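Local coordinates for thiamine phosphate pyrophosphorylase (Bacteroides thetaiotaomicron VPI-5482, PDB 3CEU), which probably catalyses the coupling of a thiazole phosphate with a pyrimidine pyrophosphate to give thiamine phosphate, a late step in thiamine diphosphate biosynthesis, at residues Lys2-Thr7 with Ile29-Lys34; Arg56-Glu61 with Asn70-His75; Asp109-Ser114 with Ser145-Leu150; Gly151-Asp156 with Ala169-Asp174. One frame throughout, in Å; residues are numbered along the deposited sequence.

Contact 1: residues Lys2-Thr7 with Ile29-Lys34; sequences KLIVVT and ILHLRK
Parallel pairing of Val-5 and Val-6 with Leu-30 and His-31 joins two neighbouring barrel strands, 2-6 and 29-32, in a buried contact near the centre of the chain. Val-5 is held through both ends of its main chain: its N gives a bond to Ile-29 O at 3.2 Å, and its O receives His-31 N at 2.9 Å, almost straight at 175°. Thr-7 N extends the ladder to His-31 O. Helix 15-24 links the two strands, completing a beta-alpha-beta unit of the TIM barrel; Leu-30 points outward to that helix, whereas Ile-4, Val-6, Ile-29 and His-31 share the inner face. There Ile-4 and Ile-29 lie side by side, and Ile-4 CG2 approaches His-31 CD2 to 3.5 Å. The imidazole is held at both nitrogens, ND1 by His-60 and NE2 by the hydroxyl of Tyr-110. Beyond strand 2-6 a side chain takes over from the backbone. Thr-7 OG1, set between the backbone N and the carbonyl carbon (chi1 64°), accepts Arg-33 N at 3.0 Å, while Thr-7 CG2 rests 3.8 Å from Leu-32 CA. Lys-34 brings CE to 3.7 Å from Thr-7 OG1, and its NZ bonds Thr-8 O and Thr-10 O and forms a salt bridge with Glu-15.

Contact 2: residues Arg56-Glu61 with Asn70-His75; sequences RIVTHE and NLMGIH
The imidazoles of His-60 and His-75 lie side by side in an offset stack, their centroids 4.5 Å apart and their planes inclined at 29°. His-75 CB sits over one face of the His-60 ring, displaced toward the rim, in a CH-pi contact 3.7 Å from the centroid; His-75 CD2 covers the same ring at CE1, 3.3 Å away. His-60 NE2 bonds His-31, and His-75 bonds Ser-92 through ND1 and Ser-94 through NE2. The rings extend from the end of the parallel ladder of strands 57-59 and 73-75, which helix 65-68 connects into a beta-alpha-beta unit of the barrel. Thr-59 N reaches Gly-73 O at 3.2 Å, and His-75 N meets Thr-59 O from above its carbonyl plane. Selenomethionine Met-72 gives its N to Ile-57 O at 2.8 Å and lays CE 3.6 Å from Val-58 CG2. The side chains of Thr-59 and Leu-71 cross at about a right angle, Thr-59 CG2 3.6 Å from Leu-71 CD1, while Thr-59 OG1 donates to Glu-61 O at 2.7 Å. Bonds at both nitrogens fix the rotation of the His-75 ring; the histidines meet through carbon and ring surface, with no hydrogen bond between them.

Contact 3: residues Asp109-Ser114 with Ser145-Leu150; sequences DYVFMS and SKVMAL
Met-148 and Tyr-110 form the apolar centre, with Phe-112 and Leu-150 beside them. The selenomethionine at Met-148 crosses the phenol at about a right angle and lays its terminal methyl over one ring face, CE standing 3.4 Å from Tyr-110 CD2; its selenium, 5.1 Å from the ring centroid, makes this a Met-aromatic contact. A bend at chi2 (-52°) sets the selenium farther from the ring than CG; CE then returns over it. Met-148 CB also touches Phe-112 CD1 at 3.7 Å, and the far side of that phenyl, CD2, lies 3.6 Å from Leu-150 CD2. On the outward face of the strands Val-147 CG2, anti to its backbone N, packs 3.7 Å from CB of the selenomethionine Met-113.

Between these faces runs an uninterrupted parallel ladder. Val-111 N bonds Lys-146 O, Val-111 O receives Met-148 N at 2.7 Å, Met-113 N turns to Met-148 O with a markedly bent angle of 137°, and Leu-150 N closes on Met-113 O. At the polar edge the aliphatic part of Lys-146 runs past the backbone, CG only 3.1 Å from Asp-109 O, and its amino group binds Tyr-108 O and Lys-105 O. Asp-109 OD2 accepts Val-91 N, and the phenol hydroxyl of Tyr-110 reaches across the barrel to His-31. In the TIM barrel this pair lies between strand 90-95, bonded to the backbone of 110-113, and strand 168-171, whose Val-170 touches Phe-112, Met-148 and Leu-150; Val-101 of helix 98-102 packs outside against Val-111 and Met-113.

Contact 4: residues Gly151-Asp156 with Ala169-Asp174; sequences GGINED and AVVLGD
Ile-153 packs against strand 168-171 from the loop that follows strand 147-150, at the C-terminal end of a TIM barrel, where active sites of this fold are usually built. Its CD1, carried out by an extended chi2 of 176°, comes 3.3 Å from Val-170 O and 4.3 Å from Ala-169 CB. The branch methyl CG2 is 4.2 Å from Val-171 CG1, and Leu-158 and Ile-161 of helix 158-163 add to the same apolar cluster. Further along, Asp-174 in the first turn of helix 173-176 faces the loop: its CB lies 3.6 Å from Ile-153 O, and its carboxylate carbon CG is 3.9 Å from Asn-154 CB. No hydrogen bond spans the two segments; the contact is van der Waals packing. Asp-174 OD2 is fixed by His-193 of helix 188-201. The loop is braced by Asn-157, whose side chain binds both Asn-154 N and Gly-152 O, while Gly-151 and Gly-152 take up positive phi angles as the chain leaves the strand. Leu-172 occupies the N-cap position between strand and helix. Within the loop, Asn-154 OD1 receives Asp-156 N in a weak bond of 2.7 Å, bent to 124°.

Overall arrangement
The four contacts illustrate how a closed parallel barrel ties its parts together. Contacts 1 and 2 adjoin through the neighbouring strands 29-32 and 57-59, and His-31 ND1 meets His-60 NE2 at 2.7 Å. Across the interior the same histidine reaches contact 3, His-31 NE2 lying 3.0 Å from Tyr-110 OH. Strand 168-171 of contact 4 closes the ring: Ile-4 N is 2.7 Å from Ala-169 O on one side, and Ala-149 O is 2.7 Å from Val-170 N on the other. Contacts 2 and 4 lie on opposite sides of the chain's centre, their own centres about 20 Å apart. The loop of contact 4 probably borders the active site, as is usual in this fold.

Contact 1: residues Lys2-Thr7 with Ile29-Lys34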
loop_
_atom_site.group_PDB
_atom_site.type_symbol
_atom_site.label_atom_id
_atom_site.label_comp_id
_atom_site.label_asym_id
_atom_site.label_seq_id
_atom_site.Cartn_x
_atom_site.Cartn_y
_atom_site.Cartn_z
ATOM N N LYS A 2 -1.228 -9.110 -5.059
ATOM C CA LYS A 2 -1.052 -7.684 -5.298
ATOM C C LYS A 2 0.149 -7.128 -4.537
ATOM O O LYS A 2 0.519 -7.625 -3.470
ATOM C CB LYS A 2 -2.318 -6.920 -4.899
ATOM C CG LYS A 2 -3.511 -7.169 -5.817
ATOM C CD LYS A 2 -4.737 -6.386 -5.360
ATOM C CE LYS A 2 -5.883 -6.521 -6.349
ATOM N NZ LYS A 2 -6.161 -7.955 -6.648
ATOM N N LEU A 3 0.766 -6.106 -5.116
ATOM C CA LEU A 3 1.912 -5.442 -4.515
ATOM C C LEU A 3 1.553 -3.966 -4.347
ATOM O O LEU A 3 1.545 -3.201 -5.312
ATOM C CB LEU A 3 3.151 -5.589 -5.408
ATOM C CG LEU A 3 4.437 -4.961 -4.857
ATOM C CD1 LEU A 3 4.703 -5.516 -3.462
ATOM C CD2 LEU A 3 5.606 -5.241 -5.785
ATOM N N ILE A 4 1.249 -3.578 -3.113
ATOM C CA ILE A 4 0.861 -2.209 -2.797
ATOM C C ILE A 4 2.041 -1.406 -2.275
ATOM O O ILE A 4 2.825 -1.891 -1.450
ATOM C CB ILE A 4 -0.256 -2.189 -1.729
ATOM C CG1 ILE A 4 -1.442 -3.039 -2.204
ATOM C CG2 ILE A 4 -0.700 -0.765 -1.461
ATOM C CD1 ILE A 4 -2.439 -3.374 -1.111
ATOM N N VAL A 5 2.160 -0.175 -2.767
ATOM C CA VAL A 5 3.234 0.734 -2.363
ATOM C C VAL A 5 2.671 1.945 -1.621
ATOM O O VAL A 5 1.713 2.564 -2.079
ATOM C CB VAL A 5 4.026 1.280 -3.593
ATOM C CG1 VAL A 5 4.990 2.381 -3.141
ATOM C CG2 VAL A 5 4.798 0.152 -4.276
ATOM N N VAL A 6 3.254 2.279 -0.472
ATOM C CA VAL A 6 2.810 3.458 0.260
ATOM C C VAL A 6 3.841 4.554 -0.017
ATOM O O VAL A 6 5.049 4.284 -0.040
ATOM C CB VAL A 6 2.743 3.231 1.797
ATOM C CG1 VAL A 6 2.198 4.484 2.470
ATOM C CG2 VAL A 6 1.868 2.038 2.133
ATOM N N THR A 7 3.362 5.775 -0.255
ATOM C CA THR A 7 4.246 6.912 -0.510
ATOM C C THR A 7 5.043 7.197 0.752
ATOM O O THR A 7 4.888 6.525 1.768
ATOM C CB THR A 7 3.480 8.223 -0.794
ATOM O OG1 THR A 7 2.744 8.592 0.379
ATOM C CG2 THR A 7 2.536 8.082 -1.972
ATOM N N ILE A 29 -1.622 -0.947 -6.672
ATOM C CA ILE A 29 -2.207 0.143 -5.891
ATOM C C ILE A 29 -1.181 1.060 -5.224
ATOM O O ILE A 29 -0.093 0.632 -4.833
ATOM C CB ILE A 29 -3.148 -0.427 -4.788
ATOM C CG1 ILE A 29 -4.254 -1.265 -5.433
ATOM C CG2 ILE A 29 -3.763 0.706 -3.976
ATOM C CD1 ILE A 29 -5.162 -1.976 -4.434
ATOM N N LEU A 30 -1.552 2.330 -5.096
ATOM C CA LEU A 30 -0.709 3.342 -4.468
ATOM C C LEU A 30 -1.471 3.938 -3.300
ATOM O O LEU A 30 -2.594 4.412 -3.462
ATOM C CB LEU A 30 -0.378 4.457 -5.457
ATOM C CG LEU A 30 0.425 5.612 -4.873
ATOM C CD1 LEU A 30 1.825 5.131 -4.524
ATOM C CD2 LEU A 30 0.499 6.755 -5.869
ATOM N N HIS A 31 -0.856 3.901 -2.125
ATOM C CA HIS A 31 -1.456 4.466 -0.922
ATOM C C HIS A 31 -0.789 5.803 -0.630
ATOM O O HIS A 31 0.380 5.863 -0.226
ATOM C CB HIS A 31 -1.293 3.515 0.269
ATOM C CG HIS A 31 -2.462 2.598 0.469
ATOM N ND1 HIS A 31 -3.304 2.691 1.559
ATOM C CD2 HIS A 31 -2.962 1.604 -0.302
ATOM C CE1 HIS A 31 -4.269 1.798 1.448
ATOM N NE2 HIS A 31 -4.086 1.124 0.325
ATOM N N LEU A 32 -1.546 6.871 -0.860
ATOM C CA LEU A 32 -1.070 8.230 -0.634
ATOM C C LEU A 32 -1.188 8.555 0.844
ATOM O O LEU A 32 -2.286 8.723 1.368
ATOM C CB LEU A 32 -1.901 9.221 -1.462
ATOM C CG LEU A 32 -1.580 10.707 -1.344
ATOM C CD1 LEU A 32 -0.113 10.959 -1.678
ATOM C CD2 LEU A 32 -2.481 11.495 -2.282
ATOM N N ARG A 33 -0.050 8.628 1.517
ATOM C CA ARG A 33 -0.031 8.941 2.940
ATOM C C ARG A 33 0.958 10.070 3.204
ATOM O O ARG A 33 2.173 9.884 3.121
ATOM C CB ARG A 33 0.332 7.683 3.739
ATOM C CG ARG A 33 0.381 7.835 5.256
ATOM C CD ARG A 33 0.525 6.466 5.915
ATOM N NE ARG A 33 0.841 6.528 7.339
ATOM C CZ ARG A 33 2.010 6.928 7.843
ATOM N NH1 ARG A 33 3.001 7.314 7.046
ATOM N NH2 ARG A 33 2.200 6.923 9.158
ATOM N N LYS A 34 0.410 11.248 3.490
ATOM C CA LYS A 34 1.190 12.450 3.778
ATOM C C LYS A 34 0.656 13.045 5.080
ATOM O O LYS A 34 -0.098 14.020 5.062
ATOM C CB LYS A 34 1.022 13.481 2.663
ATOM C CG LYS A 34 1.398 13.001 1.272
ATOM C CD LYS A 34 2.854 12.582 1.214
ATOM C CE LYS A 34 3.288 12.255 -0.208
ATOM N NZ LYS A 34 4.696 11.787 -0.227
#

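Contact 2: residues Arg56-Glu61 with Asn70-His75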
loop_
_atom_site.group_PDB
_atom_site.type_symbol
_atom_site.label_atom_id
_atom_site.label_comp_id
_atom_site.label_asym_id
_atom_site.label_seq_id
_atom_site.Cartn_x
_atom_site.Cartn_y
_atom_site.Cartn_z
ATOM N N ARG A 56 -6.209 4.022 -8.992
ATOM C CA ARG A 56 -5.275 3.038 -8.443
ATOM C C ARG A 56 -4.647 3.610 -7.168
ATOM O O ARG A 56 -3.777 2.989 -6.560
ATOM C CB ARG A 56 -4.162 2.749 -9.451
ATOM C CG ARG A 56 -4.605 2.087 -10.746
ATOM C CD ARG A 56 -4.603 0.580 -10.613
ATOM N NE ARG A 56 -4.660 -0.089 -11.906
ATOM C CZ ARG A 56 -4.762 -1.405 -12.057
ATOM N NH1 ARG A 56 -4.812 -2.190 -10.987
ATOM N NH2 ARG A 56 -4.828 -1.936 -13.275
ATOM N N ILE A 57 -5.101 4.799 -6.778
ATOM C CA ILE A 57 -4.595 5.497 -5.597
ATOM C C ILE A 57 -5.617 5.592 -4.450
ATOM O O ILE A 57 -6.779 5.917 -4.675
ATOM C CB ILE A 57 -4.153 6.937 -5.983
ATOM C CG1 ILE A 57 -3.064 6.870 -7.056
ATOM C CG2 ILE A 57 -3.660 7.692 -4.751
ATOM C CD1 ILE A 57 -2.681 8.221 -7.641
ATOM N N VAL A 58 -5.168 5.297 -3.232
ATOM C CA VAL A 58 -6.001 5.382 -2.038
ATOM C C VAL A 58 -5.331 6.438 -1.181
ATOM O O VAL A 58 -4.102 6.432 -1.047
ATOM C CB VAL A 58 -6.024 4.053 -1.254
ATOM C CG1 VAL A 58 -6.920 4.190 -0.026
ATOM C CG2 VAL A 58 -6.517 2.911 -2.140
ATOM N N THR A 59 -6.110 7.355 -0.612
ATOM C CA THR A 59 -5.516 8.424 0.207
ATOM C C THR A 59 -5.821 8.303 1.695
ATOM O O THR A 59 -6.928 7.933 2.083
ATOM C CB THR A 59 -5.986 9.822 -0.258
ATOM O OG1 THR A 59 -5.432 10.818 0.607
ATOM C CG2 THR A 59 -7.501 9.929 -0.243
ATOM N N HIS A 60 -4.832 8.624 2.520
ATOM C CA HIS A 60 -4.996 8.558 3.960
ATOM C C HIS A 60 -5.354 9.920 4.550
ATOM O O HIS A 60 -5.632 10.041 5.740
ATOM C CB HIS A 60 -3.717 8.043 4.636
ATOM C CG HIS A 60 -3.367 6.632 4.281
ATOM N ND1 HIS A 60 -2.763 5.770 5.172
ATOM C CD2 HIS A 60 -3.516 5.938 3.128
ATOM C CE1 HIS A 60 -2.557 4.605 4.582
ATOM N NE2 HIS A 60 -3.004 4.682 3.340
ATOM N N GLU A 61 -5.353 10.950 3.720
ATOM C CA GLU A 61 -5.675 12.279 4.213
ATOM C C GLU A 61 -6.612 12.995 3.265
ATOM O O GLU A 61 -6.802 12.560 2.133
ATOM C CB GLU A 61 -4.383 13.093 4.409
ATOM C CG GLU A 61 -3.552 12.701 5.652
ATOM C CD GLU A 61 -2.702 11.445 5.467
ATOM O OE1 GLU A 61 -2.345 10.812 6.492
ATOM O OE2 GLU A 61 -2.378 11.106 4.309
ATOM N N ASN A 70 -10.872 11.685 -8.603
ATOM C CA ASN A 70 -11.329 10.361 -9.019
ATOM C C ASN A 70 -10.433 9.244 -8.490
ATOM O O ASN A 70 -10.117 8.286 -9.203
ATOM C CB ASN A 70 -11.423 10.270 -10.542
ATOM C CG ASN A 70 -12.126 9.007 -10.994
ATOM O OD1 ASN A 70 -13.242 8.723 -10.550
ATOM N ND2 ASN A 70 -11.487 8.243 -11.880
ATOM N N LEU A 71 -10.024 9.383 -7.232
ATOM C CA LEU A 71 -9.176 8.390 -6.600
ATOM C C LEU A 71 -9.968 7.099 -6.415
ATOM O O LEU A 71 -11.192 7.070 -6.574
ATOM C CB LEU A 71 -8.681 8.893 -5.241
ATOM C CG LEU A 71 -7.983 10.258 -5.210
ATOM C CD1 LEU A 71 -7.570 10.564 -3.780
ATOM C CD2 LEU A 71 -6.775 10.259 -6.129
HETATM N N MSE A 72 -9.254 6.033 -6.081
HETATM C CA MSE A 72 -9.861 4.731 -5.873
HETATM C C MSE A 72 -10.753 4.710 -4.634
HETATM O O MSE A 72 -11.895 4.247 -4.690
HETATM C CB MSE A 72 -8.762 3.677 -5.740
HETATM C CG MSE A 72 -9.265 2.246 -5.673
HETATM SE SE MSE A 72 -7.825 0.928 -5.803
HETATM C CE MSE A 72 -7.899 0.209 -4.004
ATOM N N GLY A 73 -10.221 5.212 -3.521
ATOM C CA GLY A 73 -10.961 5.238 -2.269
ATOM C C GLY A 73 -10.141 5.832 -1.126
ATOM O O GLY A 73 -9.167 6.546 -1.354
ATOM N N ILE A 74 -10.526 5.522 0.107
ATOM C CA ILE A 74 -9.844 6.053 1.271
ATOM C C ILE A 74 -9.406 4.971 2.260
ATOM O O ILE A 74 -9.950 3.855 2.278
ATOM C CB ILE A 74 -10.750 7.032 2.017
ATOM C CG1 ILE A 74 -11.964 6.281 2.568
ATOM C CG2 ILE A 74 -11.202 8.136 1.075
ATOM C CD1 ILE A 74 -12.824 7.083 3.508
ATOM N N HIS A 75 -8.422 5.313 3.088
ATOM C CA HIS A 75 -7.907 4.392 4.100
ATOM C C HIS A 75 -8.061 5.076 5.441
ATOM O O HIS A 75 -7.343 6.021 5.740
ATOM C CB HIS A 75 -6.429 4.095 3.864
ATOM C CG HIS A 75 -5.926 2.925 4.641
ATOM N ND1 HIS A 75 -6.268 1.628 4.330
ATOM C CD2 HIS A 75 -5.102 2.852 5.715
ATOM C CE1 HIS A 75 -5.674 0.806 5.171
ATOM N NE2 HIS A 75 -4.959 1.519 6.023
#

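Contact 3: residues Asp109-Ser114 with Ser145-Leu150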
loop_
_atom_site.group_PDB
_atom_site.type_symbol
_atom_site.label_atom_id
_atom_site.label_comp_id
_atom_site.label_asym_id
_atom_site.label_seq_id
_atom_site.Cartn_x
_atom_site.Cartn_y
_atom_site.Cartn_z
ATOM N N ASP A 109 -13.118 -3.184 1.995
ATOM C CA ASP A 109 -12.794 -3.810 0.723
ATOM C C ASP A 109 -11.577 -4.690 0.940
ATOM O O ASP A 109 -11.417 -5.727 0.291
ATOM C CB ASP A 109 -12.535 -2.732 -0.314
ATOM C CG ASP A 109 -13.799 -2.001 -0.687
ATOM O OD1 ASP A 109 -14.629 -2.592 -1.408
ATOM O OD2 ASP A 109 -13.985 -0.853 -0.239
ATOM N N TYR A 110 -10.728 -4.254 1.866
ATOM C CA TYR A 110 -9.539 -4.986 2.282
ATOM C C TYR A 110 -8.921 -4.254 3.435
ATOM O O TYR A 110 -9.174 -3.070 3.626
ATOM C CB TYR A 110 -8.505 -5.159 1.158
ATOM C CG TYR A 110 -7.859 -3.919 0.558
ATOM C CD1 TYR A 110 -7.085 -3.043 1.322
ATOM C CD2 TYR A 110 -7.934 -3.689 -0.812
ATOM C CE1 TYR A 110 -6.398 -1.973 0.724
ATOM C CE2 TYR A 110 -7.253 -2.635 -1.409
ATOM C CZ TYR A 110 -6.489 -1.782 -0.644
ATOM O OH TYR A 110 -5.821 -0.751 -1.276
ATOM N N VAL A 111 -8.133 -4.965 4.227
ATOM C CA VAL A 111 -7.476 -4.356 5.366
ATOM C C VAL A 111 -6.000 -4.709 5.361
ATOM O O VAL A 111 -5.582 -5.688 4.736
ATOM C CB VAL A 111 -8.077 -4.849 6.705
ATOM C CG1 VAL A 111 -9.587 -4.635 6.723
ATOM C CG2 VAL A 111 -7.739 -6.310 6.923
ATOM N N PHE A 112 -5.218 -3.894 6.059
ATOM C CA PHE A 112 -3.784 -4.112 6.203
ATOM C C PHE A 112 -3.612 -4.928 7.477
ATOM O O PHE A 112 -4.469 -4.894 8.357
ATOM C CB PHE A 112 -3.046 -2.775 6.384
ATOM C CG PHE A 112 -2.809 -2.022 5.106
ATOM C CD1 PHE A 112 -3.367 -2.461 3.910
ATOM C CD2 PHE A 112 -2.013 -0.882 5.090
ATOM C CE1 PHE A 112 -3.139 -1.781 2.722
ATOM C CE2 PHE A 112 -1.781 -0.198 3.903
ATOM C CZ PHE A 112 -2.348 -0.655 2.716
HETATM N N MSE A 113 -2.520 -5.670 7.580
HETATM C CA MSE A 113 -2.260 -6.425 8.793
HETATM C C MSE A 113 -0.797 -6.190 9.138
HETATM O O MSE A 113 0.090 -6.428 8.309
HETATM C CB MSE A 113 -2.519 -7.917 8.592
HETATM C CG MSE A 113 -2.638 -8.683 9.899
HETATM SE SE MSE A 113 -2.567 -10.607 9.702
HETATM C CE MSE A 113 -1.458 -11.025 11.239
ATOM N N SER A 114 -0.545 -5.719 10.356
ATOM C CA SER A 114 0.817 -5.422 10.793
ATOM C C SER A 114 0.919 -5.400 12.311
ATOM O O SER A 114 -0.099 -5.344 13.003
ATOM C CB SER A 114 1.223 -4.059 10.260
ATOM O OG SER A 114 0.372 -3.069 10.792
ATOM N N SER A 145 -7.513 -13.184 0.223
ATOM C CA SER A 145 -7.296 -12.160 -0.789
ATOM C C SER A 145 -7.662 -10.739 -0.343
ATOM O O SER A 145 -7.326 -9.773 -1.024
ATOM C CB SER A 145 -8.088 -12.517 -2.040
ATOM O OG SER A 145 -9.416 -12.875 -1.684
ATOM N N LYS A 146 -8.338 -10.611 0.794
ATOM C CA LYS A 146 -8.750 -9.300 1.271
ATOM C C LYS A 146 -7.825 -8.703 2.337
ATOM O O LYS A 146 -8.037 -7.581 2.795
ATOM C CB LYS A 146 -10.194 -9.367 1.799
ATOM C CG LYS A 146 -10.765 -8.033 2.242
ATOM C CD LYS A 146 -12.097 -8.167 2.968
ATOM C CE LYS A 146 -13.283 -8.231 2.026
ATOM N NZ LYS A 146 -14.522 -7.900 2.779
ATOM N N VAL A 147 -6.792 -9.430 2.732
ATOM C CA VAL A 147 -5.886 -8.893 3.739
ATOM C C VAL A 147 -4.504 -8.632 3.150
ATOM O O VAL A 147 -3.916 -9.494 2.494
ATOM C CB VAL A 147 -5.758 -9.847 4.929
ATOM C CG1 VAL A 147 -5.297 -11.201 4.457
ATOM C CG2 VAL A 147 -4.793 -9.268 5.956
HETATM N N MSE A 148 -3.990 -7.433 3.376
HETATM C CA MSE A 148 -2.688 -7.074 2.842
HETATM C C MSE A 148 -1.646 -7.055 3.957
HETATM O O MSE A 148 -1.835 -6.423 4.997
HETATM C CB MSE A 148 -2.772 -5.708 2.152
HETATM C CG MSE A 148 -3.983 -5.556 1.214
HETATM SE SE MSE A 148 -4.214 -6.973 -0.132
HETATM C CE MSE A 148 -5.733 -6.230 -1.080
ATOM N N ALA A 149 -0.543 -7.761 3.747
ATOM C CA ALA A 149 0.494 -7.816 4.763
ATOM C C ALA A 149 1.341 -6.550 4.735
ATOM O O ALA A 149 1.722 -6.067 3.676
ATOM C CB ALA A 149 1.363 -9.050 4.551
ATOM N N LEU A 150 1.627 -6.012 5.912
ATOM C CA LEU A 150 2.424 -4.803 6.021
ATOM C C LEU A 150 3.347 -4.836 7.225
ATOM O O LEU A 150 2.984 -5.340 8.290
ATOM C CB LEU A 150 1.512 -3.576 6.127
ATOM C CG LEU A 150 2.130 -2.293 6.717
ATOM C CD1 LEU A 150 3.185 -1.715 5.769
ATOM C CD2 LEU A 150 1.024 -1.284 6.970
#

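Contact 4: residues Gly151-Asp156 with Ala169-Asp174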
loop_
_atom_site.group_PDB
_atom_site.type_symbol
_atom_site.label_atom_id
_atom_site.label_comp_id
_atom_site.label_asym_id
_atom_site.label_seq_id
_atom_site.Cartn_x
_atom_site.Cartn_y
_atom_site.Cartn_z
ATOM N N GLY A 151 4.542 -4.282 7.055
ATOM C CA GLY A 151 5.482 -4.237 8.155
ATOM C C GLY A 151 6.707 -5.114 7.996
ATOM O O GLY A 151 6.653 -6.328 8.207
ATOM N N GLY A 152 7.814 -4.484 7.620
ATOM C CA GLY A 152 9.065 -5.194 7.459
ATOM C C GLY A 152 9.108 -6.171 6.309
ATOM O O GLY A 152 9.687 -7.248 6.425
ATOM N N ILE A 153 8.504 -5.797 5.191
ATOM C CA ILE A 153 8.484 -6.663 4.022
ATOM C C ILE A 153 9.608 -6.257 3.066
ATOM O O ILE A 153 9.895 -5.070 2.910
ATOM C CB ILE A 153 7.128 -6.550 3.316
ATOM C CG1 ILE A 153 6.012 -6.827 4.329
ATOM C CG2 ILE A 153 7.061 -7.514 2.144
ATOM C CD1 ILE A 153 4.616 -6.646 3.775
ATOM N N ASN A 154 10.250 -7.238 2.444
ATOM C CA ASN A 154 11.336 -6.962 1.509
ATOM C C ASN A 154 11.502 -8.115 0.540
ATOM O O ASN A 154 10.711 -9.055 0.552
ATOM C CB ASN A 154 12.662 -6.737 2.241
ATOM C CG ASN A 154 13.072 -7.928 3.077
ATOM O OD1 ASN A 154 12.750 -9.065 2.746
ATOM N ND2 ASN A 154 13.791 -7.675 4.164
ATOM N N GLU A 155 12.547 -8.045 -0.283
ATOM C CA GLU A 155 12.829 -9.070 -1.287
ATOM C C GLU A 155 13.212 -10.411 -0.665
ATOM O O GLU A 155 13.098 -11.455 -1.307
ATOM C CB GLU A 155 13.954 -8.597 -2.218
ATOM C CG GLU A 155 15.350 -8.697 -1.608
ATOM C CD GLU A 155 16.411 -7.990 -2.429
ATOM O OE1 GLU A 155 16.393 -6.743 -2.470
ATOM O OE2 GLU A 155 17.264 -8.671 -3.037
ATOM N N ASP A 156 13.665 -10.382 0.581
ATOM C CA ASP A 156 14.065 -11.605 1.269
ATOM C C ASP A 156 12.895 -12.393 1.858
ATOM O O ASP A 156 12.992 -13.611 2.013
ATOM C CB ASP A 156 15.068 -11.272 2.375
ATOM C CG ASP A 156 16.426 -10.878 1.831
ATOM O OD1 ASP A 156 17.220 -10.262 2.582
ATOM O OD2 ASP A 156 16.704 -11.201 0.655
ATOM N N ALA A 169 0.920 -7.579 -0.619
ATOM C CA ALA A 169 1.987 -7.146 0.266
ATOM C C ALA A 169 2.122 -5.646 0.119
ATOM O O ALA A 169 2.010 -5.108 -0.983
ATOM C CB ALA A 169 3.298 -7.851 -0.091
ATOM N N VAL A 170 2.346 -4.975 1.240
ATOM C CA VAL A 170 2.478 -3.528 1.246
ATOM C C VAL A 170 3.894 -3.138 1.602
ATOM O O VAL A 170 4.452 -3.632 2.570
ATOM C CB VAL A 170 1.505 -2.901 2.255
ATOM C CG1 VAL A 170 1.584 -1.382 2.188
ATOM C CG2 VAL A 170 0.090 -3.393 1.951
ATOM N N VAL A 171 4.475 -2.242 0.820
ATOM C CA VAL A 171 5.845 -1.830 1.064
ATOM C C VAL A 171 5.999 -0.310 1.079
ATOM O O VAL A 171 5.220 0.420 0.464
ATOM C CB VAL A 171 6.774 -2.420 -0.021
ATOM C CG1 VAL A 171 6.642 -3.927 -0.053
ATOM C CG2 VAL A 171 6.413 -1.836 -1.380
ATOM N N LEU A 172 7.007 0.167 1.790
ATOM C CA LEU A 172 7.254 1.599 1.841
ATOM C C LEU A 172 8.761 1.847 1.871
ATOM O O LEU A 172 9.345 2.259 0.870
ATOM C CB LEU A 172 6.568 2.221 3.069
ATOM C CG LEU A 172 6.234 3.723 2.978
ATOM C CD1 LEU A 172 5.262 4.133 4.095
ATOM C CD2 LEU A 172 7.515 4.532 3.067
ATOM N N GLY A 173 9.387 1.566 3.010
ATOM C CA GLY A 173 10.820 1.779 3.149
ATOM C C GLY A 173 11.733 1.015 2.197
ATOM O O GLY A 173 12.584 1.605 1.520
ATOM N N ASP A 174 11.568 -0.302 2.137
ATOM C CA ASP A 174 12.419 -1.113 1.273
ATOM C C ASP A 174 12.438 -0.617 -0.163
ATOM O O ASP A 174 13.317 -0.990 -0.950
ATOM C CB ASP A 174 11.968 -2.564 1.273
ATOM C CG ASP A 174 12.779 -3.403 0.317
ATOM O OD1 ASP A 174 14.012 -3.488 0.509
ATOM O OD2 ASP A 174 12.192 -3.964 -0.632
#